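Local coordinates for polycomb protein Pcl (Drosophila melanogaster, PDB 5OQD) that helps the Esc/E(z) histone H3 methyltransferase complex establish repression of homeotic genes in early embryos, and binds chromatin and DNA, at residues E91-L96 with S155-C160; D117-I122 with E145-T150; Q58-K63 with E83-M88. All coordinates share one frame; numbering follows the deposited sequence.

Contact 1: residues E91-L96 with S155-C160; sequences EWVDVL and SDRFVC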
loop_
_atom_site.group_PDB
_atom_site.type_symbol
_atom_site.label_atom_id
_atom_site.label_comp_id
_atom_site.label_asym_id
_atom_site.label_seq_id
_atom_site.Cartn_x
_atom_site.Cartn_y
_atom_site.Cartn_z
ATOM N N GLU B 91 6.335 4.153 4.252
ATOM C CA GLU B 91 6.257 5.255 5.195
ATOM C C GLU B 91 4.912 5.383 5.909
ATOM O O GLU B 91 3.968 4.662 5.618
ATOM C CB GLU B 91 6.638 6.566 4.519
ATOM C CG GLU B 91 8.070 6.984 4.796
ATOM C CD GLU B 91 8.207 7.812 6.061
ATOM O OE1 GLU B 91 7.475 7.549 7.033
ATOM O OE2 GLU B 91 9.047 8.734 6.081
ATOM N N TRP B 92 4.852 6.314 6.854
ATOM C CA TRP B 92 3.656 6.569 7.646
ATOM C C TRP B 92 2.470 6.997 6.797
ATOM O O TRP B 92 1.345 6.653 7.095
ATOM C CB TRP B 92 3.937 7.605 8.734
ATOM C CG TRP B 92 4.675 7.029 9.879
ATOM C CD1 TRP B 92 5.879 7.426 10.358
ATOM C CD2 TRP B 92 4.267 5.924 10.683
ATOM N NE1 TRP B 92 6.247 6.641 11.413
ATOM C CE2 TRP B 92 5.270 5.711 11.634
ATOM C CE3 TRP B 92 3.149 5.094 10.692
ATOM C CZ2 TRP B 92 5.191 4.705 12.579
ATOM C CZ3 TRP B 92 3.073 4.102 11.631
ATOM C CH2 TRP B 92 4.084 3.913 12.561
ATOM N N VAL B 93 2.717 7.766 5.751
ATOM C CA VAL B 93 1.636 8.197 4.887
ATOM C C VAL B 93 0.965 6.985 4.260
ATOM O O VAL B 93 -0.244 6.954 4.105
ATOM C CB VAL B 93 2.133 9.138 3.778
ATOM C CG1 VAL B 93 3.310 8.526 3.048
ATOM C CG2 VAL B 93 1.014 9.450 2.806
ATOM N N ASP B 94 1.763 5.996 3.884
ATOM C CA ASP B 94 1.246 4.750 3.338
ATOM C C ASP B 94 0.399 3.976 4.347
ATOM O O ASP B 94 -0.634 3.423 4.005
ATOM C CB ASP B 94 2.391 3.890 2.810
ATOM C CG ASP B 94 3.291 4.645 1.857
ATOM O OD1 ASP B 94 2.774 5.422 1.044
ATOM O OD2 ASP B 94 4.516 4.461 1.919
ATOM N N VAL B 95 0.843 3.950 5.593
ATOM C CA VAL B 95 0.101 3.324 6.680
ATOM C C VAL B 95 -1.232 4.033 6.911
ATOM O O VAL B 95 -2.270 3.390 7.080
ATOM C CB VAL B 95 0.917 3.330 7.985
ATOM C CG1 VAL B 95 0.065 2.854 9.152
ATOM C CG2 VAL B 95 2.162 2.474 7.834
ATOM N N LEU B 96 -1.192 5.362 6.907
ATOM C CA LEU B 96 -2.387 6.170 7.125
ATOM C C LEU B 96 -3.392 6.014 5.989
ATOM O O LEU B 96 -4.596 5.924 6.227
ATOM C CB LEU B 96 -2.009 7.643 7.289
ATOM C CG LEU B 96 -1.319 8.019 8.601
ATOM C CD1 LEU B 96 -0.786 9.442 8.545
ATOM C CD2 LEU B 96 -2.274 7.847 9.771
ATOM N N SER B 155 -1.787 17.028 3.231
ATOM C CA SER B 155 -3.117 17.623 3.163
ATOM C C SER B 155 -3.813 17.413 1.822
ATOM O O SER B 155 -5.037 17.485 1.729
ATOM C CB SER B 155 -3.053 19.117 3.492
ATOM O OG SER B 155 -2.519 19.329 4.786
ATOM N N ASP B 156 -3.020 17.153 0.788
ATOM C CA ASP B 156 -3.551 16.904 -0.546
ATOM C C ASP B 156 -4.314 15.582 -0.601
ATOM O O ASP B 156 -5.292 15.454 -1.336
ATOM C CB ASP B 156 -2.418 16.909 -1.575
ATOM C CG ASP B 156 -1.281 15.980 -1.198
ATOM O OD1 ASP B 156 -0.624 16.234 -0.165
ATOM O OD2 ASP B 156 -1.035 15.003 -1.939
ATOM N N ARG B 157 -3.881 14.605 0.169
ATOM C CA ARG B 157 -4.562 13.330 0.237
ATOM C C ARG B 157 -5.517 13.199 1.392
ATOM O O ARG B 157 -6.427 12.439 1.353
ATOM C CB ARG B 157 -3.558 12.207 0.347
ATOM C CG ARG B 157 -2.406 12.321 -0.606
ATOM C CD ARG B 157 -1.965 10.963 -1.084
ATOM N NE ARG B 157 -0.540 10.900 -1.346
ATOM C CZ ARG B 157 0.164 9.791 -1.250
ATOM N NH1 ARG B 157 -0.423 8.666 -0.925
ATOM N NH2 ARG B 157 1.444 9.810 -1.499
ATOM N N PHE B 158 -5.286 13.947 2.442
ATOM C CA PHE B 158 -6.101 13.831 3.648
ATOM C C PHE B 158 -6.807 15.132 4.028
ATOM O O PHE B 158 -6.174 16.183 4.140
ATOM C CB PHE B 158 -5.238 13.370 4.824
ATOM C CG PHE B 158 -4.413 12.149 4.535
ATOM C CD1 PHE B 158 -5.020 10.954 4.191
ATOM C CD2 PHE B 158 -3.031 12.192 4.622
ATOM C CE1 PHE B 158 -4.262 9.826 3.927
ATOM C CE2 PHE B 158 -2.267 11.067 4.362
ATOM C CZ PHE B 158 -2.886 9.882 4.012
ATOM N N VAL B 159 -8.121 15.056 4.223
ATOM C CA VAL B 159 -8.874 16.183 4.762
ATOM C C VAL B 159 -8.886 16.118 6.279
ATOM O O VAL B 159 -9.035 15.045 6.861
ATOM C CB VAL B 159 -10.333 16.209 4.274
ATOM C CG1 VAL B 159 -11.103 17.330 4.963
ATOM C CG2 VAL B 159 -10.391 16.362 2.783
ATOM N N CYS B 160 -8.725 17.268 6.918
ATOM C CA CYS B 160 -8.833 17.346 8.366
ATOM C C CYS B 160 -10.211 17.873 8.749
ATOM O O CYS B 160 -10.690 18.845 8.168
ATOM C CB CYS B 160 -7.737 18.241 8.946
ATOM S SG CYS B 160 -7.773 18.382 10.742
HETATM O O HOH W 1 -0.076 6.161 -0.368
#
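Phe-158 lays the outer end of its ring against the first turn of helix 92-104, where Val-93 and Leu-96 meet it. Val-93 does so with CG2, which stands 4.0 Å from Phe-158 CE2, while the backbone O of Val-93 comes up to the ring edge near its plane, 3.9 Å from Phe-158 CZ. Leu-96 adds its CB obliquely, 4.1 Å from the same CZ. One face of the ring is covered from its own strand end: Arg-157 CB sits over the centre. Leu-151 of helix 140-153 and Leu-100, one turn further along helix 92-104, also touch the ring, so this half of the contact is dense and apolar.

Arg-157 forms the looser, wetter half. Its chain is bent at the second and third torsions, and its side chain crosses that of Val-93 at about a right angle. Val-93 CG2 lies over one guanidinium face, offset toward the rim and 4.1 Å from Arg-157 NH1. No direct bond joins the segments; instead a water in the guanidinium plane accepts from Arg-157 NH1 at 2.6 Å and donates a longer bond to Asp-94 OD1. It bridges Asp-94 OD1 and Arg-157 NH1, which stand 5.0 Å apart without a direct salt bridge. Asp-94 also takes part in the helix start: its OD2 accepts from the N of the N-cap residue Glu-91 at 3.0 Å, one half of a capping box. Joining helix 92-104 to the strand after helix 140-153 in this way is characteristic of the winged-helix fold, here that of Polycomblike.

Contact 2: residues D117-I122 with E145-T150; sequences DIWPFI and ERLKQT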
loop_
_atom_site.group_PDB
_atom_site.type_symbol
_atom_site.label_atom_id
_atom_site.label_comp_id
_atom_site.label_asym_id
_atom_site.label_seq_id
_atom_site.Cartn_x
_atom_site.Cartn_y
_atom_site.Cartn_z
ATOM N N ASP B 117 -10.512 5.853 15.931
ATOM C CA ASP B 117 -10.608 4.941 14.797
ATOM C C ASP B 117 -9.340 4.664 13.991
ATOM O O ASP B 117 -9.175 3.582 13.431
ATOM C CB ASP B 117 -11.562 5.513 13.747
ATOM C CG ASP B 117 -12.902 5.912 14.335
ATOM O OD1 ASP B 117 -13.309 5.308 15.350
ATOM O OD2 ASP B 117 -13.546 6.829 13.784
ATOM N N ILE B 118 -8.447 5.648 13.937
ATOM C CA ILE B 118 -7.236 5.538 13.131
ATOM C C ILE B 118 -6.142 5.011 14.054
ATOM O O ILE B 118 -5.414 4.084 13.700
ATOM C CB ILE B 118 -6.771 6.872 12.523
ATOM C CG1 ILE B 118 -7.902 7.514 11.718
ATOM C CG2 ILE B 118 -5.536 6.665 11.655
ATOM C CD1 ILE B 118 -7.556 8.876 11.159
ATOM N N TRP B 119 -6.033 5.614 15.235
ATOM C CA TRP B 119 -5.015 5.248 16.218
ATOM C C TRP B 119 -5.018 3.761 16.609
ATOM O O TRP B 119 -3.957 3.139 16.626
ATOM C CB TRP B 119 -5.171 6.123 17.469
ATOM C CG TRP B 119 -4.177 5.863 18.556
ATOM C CD1 TRP B 119 -4.435 5.358 19.796
ATOM C CD2 TRP B 119 -2.768 6.109 18.506
ATOM N NE1 TRP B 119 -3.273 5.272 20.523
ATOM C CE2 TRP B 119 -2.235 5.726 19.754
ATOM C CE3 TRP B 119 -1.904 6.613 17.529
ATOM C CZ2 TRP B 119 -0.877 5.829 20.048
ATOM C CZ3 TRP B 119 -0.557 6.716 17.824
ATOM C CH2 TRP B 119 -0.057 6.326 19.074
ATOM N N PRO B 120 -6.175 3.209 16.932
ATOM C CA PRO B 120 -6.224 1.803 17.330
ATOM C C PRO B 120 -5.797 0.892 16.198
ATOM O O PRO B 120 -5.028 -0.039 16.409
ATOM C CB PRO B 120 -7.702 1.586 17.636
ATOM C CG PRO B 120 -8.206 2.931 18.016
ATOM C CD PRO B 120 -7.456 3.893 17.154
ATOM N N PHE B 121 -6.278 1.184 14.998
ATOM C CA PHE B 121 -6.067 0.314 13.857
ATOM C C PHE B 121 -4.599 0.175 13.492
ATOM O O PHE B 121 -4.119 -0.919 13.239
ATOM C CB PHE B 121 -6.862 0.841 12.670
ATOM C CG PHE B 121 -6.560 0.148 11.380
ATOM C CD1 PHE B 121 -7.489 -0.687 10.796
ATOM C CD2 PHE B 121 -5.354 0.342 10.743
ATOM C CE1 PHE B 121 -7.219 -1.321 9.606
ATOM C CE2 PHE B 121 -5.074 -0.290 9.555
ATOM C CZ PHE B 121 -6.009 -1.123 8.984
ATOM N N ILE B 122 -3.880 1.286 13.494
ATOM C CA ILE B 122 -2.455 1.269 13.213
ATOM C C ILE B 122 -1.736 0.478 14.288
ATOM O O ILE B 122 -0.802 -0.266 14.014
ATOM C CB ILE B 122 -1.876 2.689 13.153
ATOM C CG1 ILE B 122 -2.471 3.452 11.976
ATOM C CG2 ILE B 122 -0.366 2.644 13.030
ATOM C CD1 ILE B 122 -1.866 4.818 11.777
ATOM N N GLU B 145 2.322 12.518 17.431
ATOM C CA GLU B 145 2.756 13.776 16.835
ATOM C C GLU B 145 3.267 13.567 15.414
ATOM O O GLU B 145 3.049 14.401 14.539
ATOM C CB GLU B 145 3.843 14.429 17.690
ATOM C CG GLU B 145 3.409 14.745 19.115
ATOM C CD GLU B 145 2.258 15.732 19.174
ATOM O OE1 GLU B 145 2.123 16.559 18.247
ATOM O OE2 GLU B 145 1.482 15.677 20.151
ATOM N N ARG B 146 3.952 12.449 15.197
ATOM C CA ARG B 146 4.454 12.106 13.874
ATOM C C ARG B 146 3.299 11.868 12.902
ATOM O O ARG B 146 3.368 12.264 11.739
ATOM C CB ARG B 146 5.359 10.872 13.944
ATOM C CG ARG B 146 5.815 10.351 12.590
ATOM C CD ARG B 146 6.513 11.432 11.776
ATOM N NE ARG B 146 7.828 11.769 12.310
ATOM C CZ ARG B 146 8.570 12.782 11.878
ATOM N NH1 ARG B 146 8.121 13.569 10.909
ATOM N NH2 ARG B 146 9.758 13.016 12.417
ATOM N N LEU B 147 2.236 11.235 13.389
ATOM C CA LEU B 147 1.064 10.968 12.561
ATOM C C LEU B 147 0.272 12.241 12.283
ATOM O O LEU B 147 -0.252 12.426 11.184
ATOM C CB LEU B 147 0.158 9.929 13.225
ATOM C CG LEU B 147 0.672 8.489 13.247
ATOM C CD1 LEU B 147 -0.357 7.558 13.874
ATOM C CD2 LEU B 147 1.035 8.026 11.844
ATOM N N LYS B 148 0.180 13.109 13.287
ATOM C CA LYS B 148 -0.502 14.391 13.133
ATOM C C LYS B 148 0.165 15.238 12.058
ATOM O O LYS B 148 -0.507 15.842 11.221
ATOM C CB LYS B 148 -0.525 15.161 14.457
ATOM C CG LYS B 148 -1.597 14.712 15.436
ATOM C CD LYS B 148 -1.554 15.556 16.701
ATOM C CE LYS B 148 -2.712 15.231 17.629
ATOM N NZ LYS B 148 -2.602 15.962 18.924
ATOM N N GLN B 149 1.493 15.275 12.086
ATOM C CA GLN B 149 2.257 16.083 11.145
ATOM C C GLN B 149 2.194 15.512 9.732
ATOM O O GLN B 149 2.106 16.262 8.758
ATOM C CB GLN B 149 3.711 16.199 11.598
ATOM C CG GLN B 149 4.535 17.156 10.761
ATOM C CD GLN B 149 3.903 18.531 10.669
ATOM O OE1 GLN B 149 3.350 19.041 11.643
ATOM N NE2 GLN B 149 3.973 19.136 9.489
ATOM N N THR B 150 2.238 14.187 9.628
ATOM C CA THR B 150 2.164 13.509 8.336
ATOM C C THR B 150 0.863 13.848 7.616
ATOM O O THR B 150 0.857 14.124 6.416
ATOM C CB THR B 150 2.275 11.976 8.494
ATOM O OG1 THR B 150 3.485 11.655 9.190
ATOM C CG2 THR B 150 2.276 11.294 7.138
#
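Leu-147 pushes a single methyl, CD1, into the angle between Ile-122 and Trp-119, and between these two segments that methyl makes the whole first shell. Ile-122 answers tip to tip, its CD1 3.8 Å from Leu-147 CD1. The indole of Trp-119 instead offers its benzo edge: Leu-147 CD1 lies near the ring plane, 4.0 Å from Trp-119 CZ3, and the two side chains cross at about a right angle. The CB of Trp-119 points neither at helix 140-153 nor away from it, but with CG anti to the backbone N (chi1 -179°) the end of the ring comes nearer.

One shell further out, Glu-140, Leu-143 and Met-144 of helix 140-153 touch the indole, and Leu-96 of helix 92-104 packs on Ile-122. Behind them, helix 114-125 is kinked where Pro-120 supplies no N-H to the preceding turn, and regular bonding has resumed by Ile-122 N to Ile-118 O, 3.2 Å. In the other helix, Arg-146 O accepts twice, from Thr-150 N and from Thr-150 OG1, the hydroxyl at 2.6 Å; the donors arrive from opposite faces of the carbonyl plane. No polar bond crosses between the helices, which are linked through the short helix 133-136 and pack as main helices of a winged-helix domain, probably corresponding to its helix-turn-helix element.

Contact 3: residues Q58-K63 with E83-M88; sequences QNFKKK and EFVRRM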
loop_
_atom_site.group_PDB
_atom_site.type_symbol
_atom_site.label_atom_id
_atom_site.label_comp_id
_atom_site.label_asym_id
_atom_site.label_seq_id
_atom_site.Cartn_x
_atom_site.Cartn_y
_atom_site.Cartn_z
ATOM N N GLN B 58 2.993 -18.343 -7.662
ATOM C CA GLN B 58 3.650 -19.478 -7.026
ATOM C C GLN B 58 4.155 -19.124 -5.631
ATOM O O GLN B 58 5.068 -18.312 -5.480
ATOM C CB GLN B 58 4.805 -19.983 -7.892
ATOM C CG GLN B 58 4.358 -20.638 -9.188
ATOM C CD GLN B 58 5.452 -21.466 -9.834
ATOM O OE1 GLN B 58 6.638 -21.270 -9.566
ATOM N NE2 GLN B 58 5.055 -22.405 -10.685
ATOM N N ASN B 59 3.574 -19.761 -4.627
ATOM C CA ASN B 59 3.951 -19.523 -3.243
ATOM C C ASN B 59 3.768 -18.101 -2.737
ATOM O O ASN B 59 4.579 -17.608 -1.964
ATOM C CB ASN B 59 5.405 -19.946 -3.032
ATOM N N PHE B 60 2.702 -17.439 -3.161
ATOM C CA PHE B 60 2.301 -16.222 -2.490
ATOM C C PHE B 60 1.005 -16.503 -1.756
ATOM O O PHE B 60 -0.053 -16.573 -2.367
ATOM C CB PHE B 60 2.091 -15.103 -3.498
ATOM C CG PHE B 60 1.933 -13.751 -2.874
ATOM C CD1 PHE B 60 0.828 -13.458 -2.103
ATOM C CD2 PHE B 60 2.891 -12.775 -3.062
ATOM C CE1 PHE B 60 0.682 -12.215 -1.532
ATOM C CE2 PHE B 60 2.750 -11.529 -2.493
ATOM C CZ PHE B 60 1.643 -11.248 -1.728
ATOM N N LYS B 61 1.089 -16.641 -0.439
ATOM C CA LYS B 61 -0.093 -16.914 0.367
ATOM C C LYS B 61 -0.153 -16.048 1.615
ATOM O O LYS B 61 -0.043 -16.544 2.728
ATOM C CB LYS B 61 -0.137 -18.392 0.755
ATOM N N LYS B 62 -0.343 -14.754 1.431
ATOM C CA LYS B 62 -0.468 -13.858 2.559
ATOM C C LYS B 62 -1.726 -13.035 2.409
ATOM O O LYS B 62 -2.024 -12.541 1.330
ATOM C CB LYS B 62 0.754 -12.952 2.668
ATOM N N LYS B 63 -2.479 -12.900 3.487
ATOM C CA LYS B 63 -3.637 -12.035 3.458
ATOM C C LYS B 63 -3.133 -10.614 3.281
ATOM O O LYS B 63 -2.178 -10.206 3.932
ATOM C CB LYS B 63 -4.434 -12.165 4.754
ATOM N N GLU B 83 9.886 -17.081 -9.790
ATOM C CA GLU B 83 9.026 -15.985 -9.360
ATOM C C GLU B 83 9.768 -15.052 -8.407
ATOM O O GLU B 83 10.440 -15.501 -7.479
ATOM C CB GLU B 83 7.756 -16.521 -8.695
ATOM C CG GLU B 83 6.664 -15.479 -8.543
ATOM C CD GLU B 83 5.456 -15.995 -7.788
ATOM O OE1 GLU B 83 5.394 -15.792 -6.558
ATOM O OE2 GLU B 83 4.566 -16.595 -8.426
ATOM N N PHE B 84 9.647 -13.751 -8.650
ATOM C CA PHE B 84 10.352 -12.754 -7.855
ATOM C C PHE B 84 9.380 -11.844 -7.114
ATOM O O PHE B 84 8.661 -11.061 -7.730
ATOM C CB PHE B 84 11.275 -11.918 -8.748
ATOM C CG PHE B 84 12.069 -10.878 -8.002
ATOM C CD1 PHE B 84 13.294 -11.195 -7.442
ATOM C CD2 PHE B 84 11.594 -9.582 -7.873
ATOM C CE1 PHE B 84 14.030 -10.241 -6.760
ATOM C CE2 PHE B 84 12.322 -8.626 -7.192
ATOM C CZ PHE B 84 13.542 -8.956 -6.635
ATOM N N VAL B 85 9.364 -11.954 -5.790
ATOM C CA VAL B 85 8.567 -11.054 -4.966
ATOM C C VAL B 85 9.451 -10.343 -3.946
ATOM O O VAL B 85 10.367 -10.938 -3.374
ATOM C CB VAL B 85 7.425 -11.796 -4.238
ATOM C CG1 VAL B 85 6.395 -12.292 -5.239
ATOM C CG2 VAL B 85 7.967 -12.949 -3.407
ATOM N N ARG B 86 9.265 -9.042 -3.816
ATOM C CA ARG B 86 9.915 -8.312 -2.751
ATOM C C ARG B 86 8.956 -7.332 -2.114
ATOM O O ARG B 86 8.280 -6.580 -2.794
ATOM C CB ARG B 86 11.152 -7.579 -3.276
ATOM N N ARG B 87 8.915 -7.349 -0.797
ATOM C CA ARG B 87 8.110 -6.412 -0.026
ATOM C C ARG B 87 8.792 -5.051 0.082
ATOM O O ARG B 87 9.971 -4.964 0.425
ATOM C CB ARG B 87 7.836 -6.978 1.367
ATOM C CG ARG B 87 7.213 -5.992 2.341
ATOM C CD ARG B 87 5.758 -6.325 2.632
ATOM N NE ARG B 87 4.842 -5.514 1.838
ATOM C CZ ARG B 87 3.559 -5.332 2.137
ATOM N NH1 ARG B 87 3.040 -5.904 3.214
ATOM N NH2 ARG B 87 2.796 -4.577 1.359
ATOM N N MET B 88 8.044 -3.993 -0.214
ATOM C CA MET B 88 8.560 -2.633 -0.092
ATOM C C MET B 88 8.550 -2.170 1.360
ATOM O O MET B 88 7.746 -2.638 2.167
ATOM C CB MET B 88 7.738 -1.661 -0.941
ATOM C CG MET B 88 7.798 -1.893 -2.440
ATOM S SD MET B 88 6.724 -0.735 -3.312
ATOM C CE MET B 88 7.047 -1.172 -5.016
#
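Phe-60 turns the edge of its ring to Val-85, whose CG1 lies near the ring plane, 4.2 Å from Phe-60 CD2. The same ring meets Phe-71 of strand 71-74 edge to face, so two aromatic groups and a valine methyl share this small apolar patch. The CB of Phe-60 points toward strand 84-87, and with CG anti to the backbone N (chi1 -169°) the ring leans along the strand at a slant.

The second flat group is the Glu-83 carboxylate, which reaches Gln-58 at the backbone. An extended chain, starting with CG anti to N, carries it across the gap, and Glu-83 OE2 accepts from Gln-58 N in a nearly straight bond (159°). The modelled distance from Gln-58 N to Glu-83 OE2, 2.5 Å, is very short. Glu-83 OE1 also stands 2.8 Å from Gln-58 O although both are acceptors, so the exact placing of the carboxylate is doubtful. The Gln-58 side chain adds a looser touch, its CB 3.4 Å from Glu-83 OE2, with the amide plane turned 48° from the carboxylate. This is a surface contact: Gln-58 and Val-85 are exposed, and beyond Phe-60 the lysines of 61-63 are modelled only as far as CB.

The segment 58-63 belongs to the second PHD-type zinc finger and runs in the same direction as strand 84-87, with Gln-58 opposite Glu-83 and Phe-60 opposite Val-85. The Glu-83 side chain lies about 9 Å from a bound zinc ion. Strand 84-87 pairs antiparallel with strand 71-74, through backbone bonds of Phe-84 with Cys-74 and Arg-86 with Val-72, while Phe-73 of that strand touches both Glu-83 and Val-85.

How the contacts relate
From the N terminus the chain passes through the PHD finger, and contact 3 closes a loop of 19 residues, containing strand 71-74, by tying the finger's loop 58-63 to strand 84-87 just after the finger. The chain then runs almost directly into helix 92-104, where contact 1 opens; it closes only after helix 140-153, at strand 158-161. Contact 2 lies wholly within that longer span. Contacts 1 and 2 tie three helices and strand 158-161 into one winged-helix core: Leu-96 and Val-95 meet Ile-122, and Trp-92 meets Leu-147 and Arg-146. Contact 3 stands in series with both, its centre about 26 Å from that of contact 1.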